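Local coordinates for NAD-dependent aldehyde dehydrogenase (Sinorhizobium meliloti, PDB 3U4J), which probably oxidises aldehydes with NAD or NADP as the electron acceptor, as other members of the aldehyde dehydrogenase family do, at residues 20-25 and 31-36; 58-63 and 232-237; 357-362 and 382-387. One frame throughout, in Å; residues are numbered along the deposited sequence.

Contact 1 (20-25 and 31-36); sequences KSRYQM and SVDAAS
Backbone pairing joins Met25 to Val32 as an antiparallel hydrogen-bonded pair. Val32 N donates to Met25 O at 2.9 Å, while the return bond from Met25 N to Val32 O is weak, with an N-H...O angle of only 124°. Met25 O also receives a CA-H...O contact from Ser31 CA at 3.2 Å, and one water links Gln24 O to Ser31 OG, a hydroxyl that is also bonded to Arg212.

The polar side-chain interactions gather on Asp33. Its OD1 forms a salt bridge with Arg22 NH2 at 2.6 Å, the guanidinium and carboxylate planes being turned 48° apart. The same oxygen accepts from Gln24 NE2 at 3.2 Å, the amide N-H arriving from above the carboxylate plane. Gln24 CG lies over the centre of the guanidinium, so the glutamine chain packs against one face of the group whose NH2 meets Asp33.

Apolar contact is supplied by Met25, present as selenomethionine. Its CB meets Val32 CG2 at 4.1 Å, and the bend at its last torsion (chi3 -82°) carries CE to Ala34 CB, 3.9 Å away.

The open end of this two-stranded hairpin, away from its turn, is held by a backbone pair and by a carboxylate oxygen shared between two donors, which would probably favour ionised Asp33.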
loop_
_atom_site.group_PDB
_atom_site.type_symbol
_atom_site.label_atom_id
_atom_site.label_comp_id
_atom_site.label_asym_id
_atom_site.label_seq_id
_atom_site.Cartn_x
_atom_site.Cartn_y
_atom_site.Cartn_z
ATOM N N LYS A 20 -19.519 45.426 7.868
ATOM C CA LYS A 20 -19.553 44.884 9.224
ATOM C C LYS A 20 -20.027 43.459 9.122
ATOM O O LYS A 20 -20.943 43.176 8.358
ATOM C CB LYS A 20 -20.482 45.695 10.139
ATOM C CG LYS A 20 -20.043 47.148 10.383
ATOM C CD LYS A 20 -18.768 47.237 11.230
ATOM C CE LYS A 20 -18.659 48.585 11.980
ATOM N NZ LYS A 20 -19.501 48.702 13.224
ATOM N N SER A 21 -19.408 42.554 9.874
ATOM C CA SER A 21 -19.760 41.149 9.809
ATOM C C SER A 21 -20.011 40.548 11.189
ATOM O O SER A 21 -19.121 40.527 12.038
ATOM C CB SER A 21 -18.669 40.368 9.074
ATOM O OG SER A 21 -18.664 40.692 7.714
ATOM N N ARG A 22 -21.222 40.055 11.411
ATOM C CA ARG A 22 -21.575 39.417 12.689
ATOM C C ARG A 22 -21.811 37.951 12.385
ATOM O O ARG A 22 -22.626 37.623 11.520
ATOM C CB ARG A 22 -22.825 40.049 13.334
ATOM C CG ARG A 22 -23.297 39.371 14.681
ATOM C CD ARG A 22 -24.773 38.897 14.587
ATOM N NE ARG A 22 -25.296 38.230 15.794
ATOM C CZ ARG A 22 -26.445 37.546 15.845
ATOM N NH1 ARG A 22 -27.210 37.406 14.761
ATOM N NH2 ARG A 22 -26.835 36.992 16.982
ATOM N N TYR A 23 -21.072 37.074 13.060
ATOM C CA TYR A 23 -21.154 35.641 12.789
ATOM C C TYR A 23 -21.711 34.893 13.976
ATOM O O TYR A 23 -21.597 35.354 15.110
ATOM C CB TYR A 23 -19.771 35.047 12.521
ATOM C CG TYR A 23 -19.014 35.642 11.357
ATOM C CD1 TYR A 23 -19.047 35.045 10.093
ATOM C CD2 TYR A 23 -18.222 36.772 11.543
ATOM C CE1 TYR A 23 -18.329 35.599 9.011
ATOM C CE2 TYR A 23 -17.497 37.327 10.489
ATOM C CZ TYR A 23 -17.569 36.729 9.224
ATOM O OH TYR A 23 -16.863 37.290 8.212
ATOM N N GLN A 24 -22.280 33.721 13.706
ATOM C CA GLN A 24 -22.773 32.845 14.755
ATOM C C GLN A 24 -22.050 31.495 14.755
ATOM O O GLN A 24 -21.554 31.032 13.703
ATOM C CB GLN A 24 -24.274 32.632 14.584
ATOM C CG GLN A 24 -25.139 33.869 14.949
ATOM C CD GLN A 24 -26.607 33.554 14.806
ATOM O OE1 GLN A 24 -27.096 33.288 13.696
ATOM N NE2 GLN A 24 -27.316 33.530 15.929
HETATM N N MSE A 25 -22.010 30.860 15.926
HETATM C CA MSE A 25 -21.532 29.486 16.025
HETATM C C MSE A 25 -22.450 28.577 15.236
HETATM O O MSE A 25 -23.563 28.975 14.872
HETATM C CB MSE A 25 -21.430 29.047 17.484
HETATM C CG MSE A 25 -20.385 29.854 18.253
HETATM SE SE MSE A 25 -20.153 29.086 20.053
HETATM C CE MSE A 25 -21.649 29.875 20.989
ATOM N N SER A 31 -27.372 27.820 13.449
ATOM C CA SER A 31 -26.558 28.975 13.800
ATOM C C SER A 31 -27.025 29.538 15.157
ATOM O O SER A 31 -28.208 29.828 15.351
ATOM C CB SER A 31 -26.634 30.030 12.708
ATOM O OG SER A 31 -26.079 29.539 11.485
ATOM N N VAL A 32 -26.105 29.664 16.102
ATOM C CA VAL A 32 -26.486 29.985 17.477
ATOM C C VAL A 32 -25.522 30.996 18.088
ATOM O O VAL A 32 -24.356 31.067 17.692
ATOM C CB VAL A 32 -26.570 28.736 18.411
ATOM C CG1 VAL A 32 -27.716 27.833 18.022
ATOM C CG2 VAL A 32 -25.259 27.947 18.441
ATOM N N ASP A 33 -26.030 31.767 19.054
ATOM C CA ASP A 33 -25.212 32.658 19.858
ATOM C C ASP A 33 -24.672 31.862 21.032
ATOM O O ASP A 33 -25.090 30.731 21.265
ATOM C CB ASP A 33 -26.072 33.806 20.399
ATOM C CG ASP A 33 -26.650 34.680 19.298
ATOM O OD1 ASP A 33 -25.919 35.017 18.349
ATOM O OD2 ASP A 33 -27.847 35.024 19.392
ATOM N N ALA A 34 -23.732 32.443 21.772
ATOM C CA ALA A 34 -23.436 31.927 23.099
ATOM C C ALA A 34 -24.680 32.103 23.963
ATOM O O ALA A 34 -25.425 33.081 23.805
ATOM C CB ALA A 34 -22.275 32.659 23.712
ATOM N N ALA A 35 -24.907 31.169 24.885
ATOM C CA ALA A 35 -26.066 31.298 25.798
ATOM C C ALA A 35 -26.076 32.675 26.472
ATOM O O ALA A 35 -27.156 33.281 26.669
ATOM C CB ALA A 35 -26.081 30.173 26.848
ATOM N N SER A 36 -24.882 33.181 26.792
ATOM C CA SER A 36 -24.748 34.487 27.467
ATOM C C SER A 36 -24.966 35.697 26.558
ATOM O O SER A 36 -25.093 36.833 27.053
ATOM C CB SER A 36 -23.354 34.630 28.074
ATOM O OG SER A 36 -22.420 34.727 27.015
HETATM O O HOH W 1 -23.280 29.826 11.697
#

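Contact 2 (58-63 and 232-237); sequences ASADDV and GQVLAE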
loop_
_atom_site.group_PDB
_atom_site.type_symbol
_atom_site.label_atom_id
_atom_site.label_comp_id
_atom_site.label_asym_id
_atom_site.label_seq_id
_atom_site.Cartn_x
_atom_site.Cartn_y
_atom_site.Cartn_z
ATOM N N ALA A 58 -17.746 31.783 23.490
ATOM C CA ALA A 58 -18.387 30.578 24.018
ATOM C C ALA A 58 -18.021 30.343 25.483
ATOM O O ALA A 58 -16.888 30.584 25.895
ATOM C CB ALA A 58 -18.039 29.328 23.180
ATOM N N SER A 59 -19.009 29.870 26.235
ATOM C CA SER A 59 -18.812 29.350 27.577
ATOM C C SER A 59 -18.443 27.866 27.453
ATOM O O SER A 59 -18.663 27.249 26.395
ATOM C CB SER A 59 -20.139 29.470 28.354
ATOM O OG SER A 59 -20.994 28.407 27.952
ATOM N N ALA A 60 -17.922 27.289 28.537
ATOM C CA ALA A 60 -17.659 25.841 28.593
ATOM C C ALA A 60 -18.897 25.034 28.219
ATOM O O ALA A 60 -18.805 24.034 27.501
ATOM C CB ALA A 60 -17.131 25.413 30.007
ATOM N N ASP A 61 -20.064 25.470 28.688
ATOM C CA ASP A 61 -21.300 24.769 28.348
ATOM C C ASP A 61 -21.685 24.866 26.867
ATOM O O ASP A 61 -22.251 23.924 26.322
ATOM C CB ASP A 61 -22.462 25.269 29.212
ATOM C CG ASP A 61 -22.371 24.757 30.657
ATOM O OD1 ASP A 61 -22.087 23.554 30.847
ATOM O OD2 ASP A 61 -22.591 25.553 31.596
ATOM N N ASP A 62 -21.434 26.011 26.240
ATOM C CA ASP A 62 -21.669 26.155 24.792
ATOM C C ASP A 62 -20.838 25.102 24.027
ATOM O O ASP A 62 -21.350 24.455 23.117
ATOM C CB ASP A 62 -21.294 27.573 24.294
ATOM C CG ASP A 62 -22.210 28.689 24.869
ATOM O OD1 ASP A 62 -21.692 29.812 25.125
ATOM O OD2 ASP A 62 -23.431 28.473 25.054
ATOM N N VAL A 63 -19.581 24.915 24.439
ATOM C CA VAL A 63 -18.676 23.968 23.784
ATOM C C VAL A 63 -19.120 22.530 23.986
ATOM O O VAL A 63 -19.099 21.745 23.041
ATOM C CB VAL A 63 -17.185 24.200 24.167
ATOM C CG1 VAL A 63 -16.275 23.166 23.463
ATOM C CG2 VAL A 63 -16.762 25.598 23.767
ATOM N N GLY A 232 -10.499 25.072 24.658
ATOM C CA GLY A 232 -9.356 24.177 24.625
ATOM C C GLY A 232 -9.370 23.126 25.721
ATOM O O GLY A 232 -9.238 21.940 25.439
ATOM N N GLN A 233 -9.546 23.558 26.963
ATOM C CA GLN A 233 -9.708 22.627 28.095
ATOM C C GLN A 233 -10.887 21.675 27.916
ATOM O O GLN A 233 -10.754 20.482 28.165
ATOM C CB GLN A 233 -9.844 23.369 29.433
ATOM C CG GLN A 233 -8.557 24.022 29.895
ATOM C CD GLN A 233 -8.488 24.279 31.396
ATOM O OE1 GLN A 233 -9.459 24.746 32.025
ATOM N NE2 GLN A 233 -7.319 23.997 31.980
ATOM N N VAL A 234 -12.035 22.189 27.483
ATOM C CA VAL A 234 -13.196 21.317 27.294
ATOM C C VAL A 234 -12.909 20.235 26.252
ATOM O O VAL A 234 -13.131 19.061 26.522
ATOM C CB VAL A 234 -14.479 22.084 26.941
ATOM C CG1 VAL A 234 -15.601 21.100 26.482
ATOM C CG2 VAL A 234 -14.934 22.914 28.144
ATOM N N LEU A 235 -12.401 20.625 25.083
ATOM C CA LEU A 235 -12.093 19.638 24.028
ATOM C C LEU A 235 -11.077 18.589 24.494
ATOM O O LEU A 235 -11.225 17.401 24.196
ATOM C CB LEU A 235 -11.641 20.319 22.734
ATOM C CG LEU A 235 -12.766 21.104 22.035
ATOM C CD1 LEU A 235 -12.209 21.893 20.858
ATOM C CD2 LEU A 235 -13.920 20.178 21.596
ATOM N N ALA A 236 -10.084 19.019 25.279
ATOM C CA ALA A 236 -9.070 18.081 25.747
ATOM C C ALA A 236 -9.497 17.222 26.956
ATOM O O ALA A 236 -8.946 16.115 27.171
ATOM C CB ALA A 236 -7.756 18.816 26.001
ATOM N N GLU A 237 -10.478 17.691 27.739
ATOM C CA GLU A 237 -10.963 16.840 28.848
ATOM C C GLU A 237 -12.315 16.134 28.666
ATOM O O GLU A 237 -12.562 15.133 29.331
ATOM C CB GLU A 237 -10.812 17.508 30.234
ATOM C CG GLU A 237 -11.192 18.964 30.303
ATOM C CD GLU A 237 -10.831 19.651 31.645
ATOM O OE1 GLU A 237 -9.624 19.837 31.951
ATOM O OE2 GLU A 237 -11.776 20.039 32.366
#
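Ala60 and Val234 bring the backbones closest, with their CA atoms 6.5 Å apart, where the first turn of helix 60-75 meets the short helix 231-237 near its middle. The side chains between them are wholly apolar. Val234 divides its two methyls between residues one turn apart: CG2 rests on Ala60 CB at 3.8 Å, and CG1 meets Val63 CG1 at 3.7 Å. With CG1 opposite the backbone N in both valines (chi1 179° in Val63, 169° in Val234), the two CG1 methyls pass alongside one another, pointing contrary ways. Leu235 adds a lighter touch, its CD2 lying 4.2 Å from Val63 CG1.

The start of the first helix is fixed by a capping box. Ser59 OG accepts from Asp62 N at 3.0 Å, and Asp62 OD1 accepts from Ser59 N at 2.9 Å in an almost straight bond of 178°. This reciprocal pair holds the turn that carries Ala60 and Val63.

Around this buried seam, Val63 also packs on Val224 and Ala60 on Pro230, in the loop that leads from strand 221-223 into helix 231-237. Farther along helix 60-75, Arg64 touches Val234 and Val67 touches Leu235, while helix 250-261 covers Ala236 through Leu256 and Ile259.

Contact 3 (357-362 and 382-387); sequences SYVTAG and LYYAPT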
loop_
_atom_site.group_PDB
_atom_site.type_symbol
_atom_site.label_atom_id
_atom_site.label_comp_id
_atom_site.label_asym_id
_atom_site.label_seq_id
_atom_site.Cartn_x
_atom_site.Cartn_y
_atom_site.Cartn_z
ATOM N N SER A 357 10.679 42.654 20.516
ATOM C CA SER A 357 11.481 42.158 21.631
ATOM C C SER A 357 12.597 41.199 21.187
ATOM O O SER A 357 13.715 41.243 21.700
ATOM C CB SER A 357 10.581 41.442 22.631
ATOM O OG SER A 357 11.313 41.139 23.804
ATOM N N TYR A 358 12.293 40.292 20.263
ATOM C CA TYR A 358 13.314 39.412 19.742
ATOM C C TYR A 358 14.392 40.161 18.929
ATOM O O TYR A 358 15.589 39.861 19.035
ATOM C CB TYR A 358 12.665 38.289 18.915
ATOM C CG TYR A 358 12.200 37.124 19.761
ATOM C CD1 TYR A 358 13.120 36.368 20.491
ATOM C CD2 TYR A 358 10.840 36.771 19.839
ATOM C CE1 TYR A 358 12.706 35.289 21.278
ATOM C CE2 TYR A 358 10.421 35.672 20.608
ATOM C CZ TYR A 358 11.367 34.952 21.335
ATOM O OH TYR A 358 11.003 33.867 22.102
ATOM N N VAL A 359 13.966 41.118 18.109
ATOM C CA VAL A 359 14.917 41.937 17.341
ATOM C C VAL A 359 15.807 42.718 18.314
ATOM O O VAL A 359 17.025 42.781 18.131
ATOM C CB VAL A 359 14.206 42.894 16.340
ATOM C CG1 VAL A 359 15.170 43.954 15.829
ATOM C CG2 VAL A 359 13.655 42.089 15.148
ATOM N N THR A 360 15.222 43.278 19.373
ATOM C CA THR A 360 16.077 44.001 20.317
ATOM C C THR A 360 17.038 43.054 21.064
ATOM O O THR A 360 18.210 43.382 21.256
ATOM C CB THR A 360 15.340 45.077 21.224
ATOM O OG1 THR A 360 15.232 44.653 22.586
ATOM C CG2 THR A 360 14.036 45.502 20.684
ATOM N N ALA A 361 16.569 41.855 21.395
ATOM C CA ALA A 361 17.464 40.829 21.929
ATOM C C ALA A 361 18.605 40.464 20.967
ATOM O O ALA A 361 19.760 40.291 21.400
ATOM C CB ALA A 361 16.692 39.590 22.344
ATOM N N GLY A 362 18.293 40.340 19.679
ATOM C CA GLY A 362 19.316 40.053 18.663
ATOM C C GLY A 362 20.421 41.103 18.615
ATOM O O GLY A 362 21.592 40.771 18.517
ATOM N N LEU A 382 -0.821 47.628 12.030
ATOM C CA LEU A 382 0.263 46.840 12.622
ATOM C C LEU A 382 1.193 46.293 11.538
ATOM O O LEU A 382 0.864 45.321 10.836
ATOM C CB LEU A 382 -0.299 45.719 13.495
ATOM C CG LEU A 382 -1.344 46.113 14.547
ATOM C CD1 LEU A 382 -2.169 44.918 15.062
ATOM C CD2 LEU A 382 -0.690 46.866 15.700
ATOM N N TYR A 383 2.341 46.939 11.375
ATOM C CA TYR A 383 3.287 46.513 10.353
ATOM C C TYR A 383 4.704 46.484 10.900
ATOM O O TYR A 383 5.129 47.429 11.592
ATOM C CB TYR A 383 3.225 47.446 9.152
ATOM C CG TYR A 383 1.848 47.505 8.512
ATOM C CD1 TYR A 383 1.424 46.501 7.646
ATOM C CD2 TYR A 383 0.983 48.579 8.769
ATOM C CE1 TYR A 383 0.149 46.562 7.043
ATOM C CE2 TYR A 383 -0.283 48.650 8.189
ATOM C CZ TYR A 383 -0.689 47.630 7.315
ATOM O OH TYR A 383 -1.922 47.684 6.731
ATOM N N TYR A 384 5.433 45.419 10.567
ATOM C CA TYR A 384 6.822 45.286 10.983
ATOM C C TYR A 384 7.704 45.211 9.744
ATOM O O TYR A 384 7.375 44.515 8.794
ATOM C CB TYR A 384 7.015 44.078 11.917
ATOM C CG TYR A 384 8.251 44.261 12.770
ATOM C CD1 TYR A 384 8.168 44.905 14.009
ATOM C CD2 TYR A 384 9.507 43.883 12.301
ATOM C CE1 TYR A 384 9.325 45.152 14.788
ATOM C CE2 TYR A 384 10.658 44.101 13.067
ATOM C CZ TYR A 384 10.553 44.737 14.303
ATOM O OH TYR A 384 11.674 44.957 15.046
ATOM N N ALA A 385 8.807 45.957 9.732
ATOM C CA ALA A 385 9.651 46.013 8.546
ATOM C C ALA A 385 10.345 44.669 8.264
ATOM O O ALA A 385 10.713 43.971 9.189
ATOM C CB ALA A 385 10.700 47.097 8.713
ATOM N N PRO A 386 10.519 44.310 6.979
ATOM C CA PRO A 386 11.361 43.167 6.664
ATOM C C PRO A 386 12.735 43.329 7.319
ATOM O O PRO A 386 13.389 44.389 7.175
ATOM C CB PRO A 386 11.487 43.241 5.146
ATOM C CG PRO A 386 10.209 43.833 4.715
ATOM C CD PRO A 386 9.891 44.869 5.764
ATOM N N THR A 387 13.157 42.284 8.020
ATOM C CA THR A 387 14.327 42.355 8.885
ATOM C C THR A 387 15.306 41.224 8.620
ATOM O O THR A 387 14.907 40.052 8.513
ATOM C CB THR A 387 13.884 42.354 10.374
ATOM O OG1 THR A 387 12.993 43.466 10.606
ATOM C CG2 THR A 387 15.112 42.425 11.342
#
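Val359 meets two residues of segment 382-387, Tyr384 and Thr387, and this one valine carries the whole helix side of the contact. Its CG2 lies 3.5 Å from Tyr384 OH and 4.2 Å from Tyr384 CZ, touching the phenol at its hydroxyl end and approaching the ring obliquely. CB and CG1 of the valine also lie close to the same oxygen, so the branched side chain is gathered about the hydroxyl. The two side chains face each other, one from the helix and one from the strand. With Thr387 the meeting is tip to tip: Val359 CG2 and Thr387 CG2 stand 4.1 Å apart.

Torsions set up both strand-side approaches. Tyr384 extends its ring with CG opposite the backbone N (chi1 -157°), which carries the phenol across to the helix. In Thr387 the methyl occupies that same position and faces the valine, while OG1 lies beside the backbone N and donates to Ala385 O at 2.7 Å. That hydroxyl is additionally bonded to Gly373 N, so two bonds fix the rotation of the threonine and keep its methyl turned to Val359. The phenol oxygen has its own polar partner in the hydrogen bond with His356 ND1, on the same helix as Val359. The buried hydroxyl is therefore satisfied although the valine hydrocarbon packs around it.

Helix 349-364 packs on strand 383-390, a member of the mixed sheet that also holds strands 275-279, 307-313 and 407-413, probably that of the catalytic domain, as in other aldehyde dehydrogenases. Parallel strand 407-413 contributes Val407, which touches both Val359 and Thr387. The antiparallel strands 368-371 and 375-376 supply Leu369 against Thr387 and Arg375 against Tyr384.

Contacts 1 and 2 are direct neighbours, their centres 16 Å apart. Asp62, from the capping box of contact 2, joins them: its OD2 lies 3.1 Å from Ala35 N in a probable hydrogen bond, and its CB is 4.0 Å from Met25 CE. Met25 SE packs on Ala58 CB at 3.8 Å, so the hairpin rests against the start of helix 60-75. Contact 3 is remote, centred 36 Å from contact 1 and 35 Å from contact 2, and its strand belongs to a sheet separate from the small hairpin of contact 1. The bound calcium, at Leu17 and Glu50, lies about 13 Å from the Arg22 side chain; all three contacts are structural and lie away from that site.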